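Local coordinates for cyclic AMP receptor protein (Thermus thermophilus, PDB 4EV0) that activates transcription from six promoters in a cAMP-dependent manner, as a DNA-binding homodimer, at residues 137-140 and 141-145. Sequence-based numbering, arbitrary orientation.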
loop_
_atom_site.group_PDB
_atom_site.type_symbol
_atom_site.label_atom_id
_atom_site.label_comp_id
_atom_site.label_asym_id
_atom_site.label_seq_id
_atom_site.Cartn_x
_atom_site.Cartn_y
_atom_site.Cartn_z
ATOM N N LEU B 137 4.109 -9.722 5.131
ATOM C CA LEU B 137 3.981 -11.179 5.040
ATOM C C LEU B 137 4.231 -11.803 6.415
ATOM O O LEU B 137 5.133 -11.364 7.136
ATOM C CB LEU B 137 4.992 -11.738 4.031
ATOM C CG LEU B 137 5.140 -13.262 3.865
ATOM C CD1 LEU B 137 3.904 -13.906 3.221
ATOM C CD2 LEU B 137 6.404 -13.599 3.073
ATOM N N SER B 138 3.444 -12.821 6.771
ATOM C CA SER B 138 3.574 -13.496 8.069
ATOM C C SER B 138 4.940 -14.160 8.229
ATOM O O SER B 138 5.571 -14.548 7.239
ATOM C CB SER B 138 2.476 -14.547 8.254
ATOM O OG SER B 138 2.595 -15.604 7.318
ATOM N N PHE B 139 5.399 -14.287 9.472
ATOM C CA PHE B 139 6.673 -14.939 9.731
ATOM C C PHE B 139 6.651 -16.362 9.201
ATOM O O PHE B 139 7.609 -16.825 8.582
ATOM C CB PHE B 139 6.995 -14.966 11.222
ATOM C CG PHE B 139 8.199 -15.807 11.556
ATOM C CD1 PHE B 139 9.471 -15.261 11.520
ATOM C CD2 PHE B 139 8.059 -17.150 11.892
ATOM C CE1 PHE B 139 10.577 -16.034 11.823
ATOM C CE2 PHE B 139 9.165 -17.932 12.192
ATOM C CZ PHE B 139 10.419 -17.372 12.160
ATOM N N GLU B 140 5.549 -17.047 9.460
ATOM C CA GLU B 140 5.401 -18.442 9.086
ATOM C C GLU B 140 5.627 -18.704 7.591
ATOM O O GLU B 140 6.391 -19.602 7.216
ATOM C CB GLU B 140 4.013 -18.925 9.501
ATOM C CG GLU B 140 3.630 -20.288 8.955
ATOM C CD GLU B 140 2.121 -20.540 9.018
ATOM O OE1 GLU B 140 1.338 -19.552 8.986
ATOM O OE2 GLU B 140 1.721 -21.729 9.099
ATOM N N GLU B 141 4.952 -17.930 6.745
ATOM C CA GLU B 141 5.096 -18.069 5.302
ATOM C C GLU B 141 6.485 -17.599 4.825
ATOM O O GLU B 141 7.076 -18.187 3.901
ATOM C CB GLU B 141 4.013 -17.285 4.586
ATOM C CG GLU B 141 2.614 -17.784 4.825
ATOM C CD GLU B 141 1.565 -16.739 4.473
ATOM O OE1 GLU B 141 0.798 -16.978 3.516
ATOM O OE2 GLU B 141 1.525 -15.682 5.146
ATOM N N ALA B 142 7.000 -16.553 5.465
ATOM C CA ALA B 142 8.368 -16.126 5.218
ATOM C C ALA B 142 9.329 -17.309 5.442
ATOM O O ALA B 142 10.222 -17.545 4.644
ATOM C CB ALA B 142 8.730 -14.916 6.103
ATOM N N ARG B 143 9.096 -18.072 6.503
ATOM C CA ARG B 143 9.930 -19.220 6.848
ATOM C C ARG B 143 9.952 -20.277 5.732
ATOM O O ARG B 143 11.020 -20.680 5.276
ATOM C CB ARG B 143 9.439 -19.815 8.168
ATOM C CG ARG B 143 10.262 -20.955 8.685
ATOM C CD ARG B 143 10.034 -21.136 10.187
ATOM N NE ARG B 143 10.615 -22.387 10.662
ATOM C CZ ARG B 143 9.969 -23.549 10.647
ATOM N NH1 ARG B 143 8.715 -23.600 10.197
ATOM N NH2 ARG B 143 10.569 -24.652 11.088
ATOM N N ASN B 144 8.769 -20.698 5.286
ATOM C CA ASN B 144 8.625 -21.577 4.123
ATOM C C ASN B 144 9.387 -21.067 2.890
ATOM O O ASN B 144 10.110 -21.813 2.233
ATOM C CB ASN B 144 7.149 -21.700 3.717
ATOM C CG ASN B 144 6.253 -22.229 4.838
ATOM O OD1 ASN B 144 5.181 -21.678 5.096
ATOM N ND2 ASN B 144 6.675 -23.309 5.484
ATOM N N ARG B 145 9.187 -19.794 2.566
ATOM C CA ARG B 145 9.751 -19.202 1.365
ATOM C C ARG B 145 11.278 -19.120 1.409
ATOM O O ARG B 145 11.947 -19.343 0.401
ATOM C CB ARG B 145 9.136 -17.817 1.126
ATOM C CG ARG B 145 7.669 -17.900 0.733
ATOM C CD ARG B 145 7.057 -16.578 0.336
ATOM N NE ARG B 145 5.632 -16.771 0.088
ATOM C CZ ARG B 145 4.817 -15.837 -0.395
ATOM N NH1 ARG B 145 5.289 -14.625 -0.698
ATOM N NH2 ARG B 145 3.526 -16.117 -0.576
#
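Ser138 O accepts from Ala142 N at 3.0 Å, opening the first turn of helix 139-154, and the i to i+4 pattern continues from Phe139 O to Arg143 N (2.8 Å) and from Glu140 O to Asn144 N. Leu137 precedes the turn in an extended conformation. Ser138 is the N-cap: its OG lies between the backbone N and the carbonyl carbon (chi1 65°), which brings it to the Glu141 amide for a weak bond from Glu141 N (3.4 Å). OG also appears to donate to Glu141 OE2, though at 2.4 Å the modelled OG to OE2 separation is too short to be trusted in detail. The Glu141 chain reaches back along the turn, and Leu137 CD1 lies 3.6 Å from its CB. Replacing Glu141 with an alanine would probably leave the Ser138 hydroxyl without this acceptor and freer to turn away from the cap. Leu137 CD2 meets Ala142 CB at 4.0 Å, while CD1 sits over the centre of one face of the Arg145 guanidinium. One turn on from Phe139, Arg143 CD passes obliquely by Phe139 CE2 at 3.9 Å; the Arg143 NH2 beyond makes a salt bridge with Glu190, and Phe139 packs on Arg182 and Ala186 of helix 177-189. The serine N-cap and the Leu137–Ala142 contact, in the positions of a hydrophobic staple, mark the start of helix 139-154, where the chain enters the winged helix-turn-helix domain.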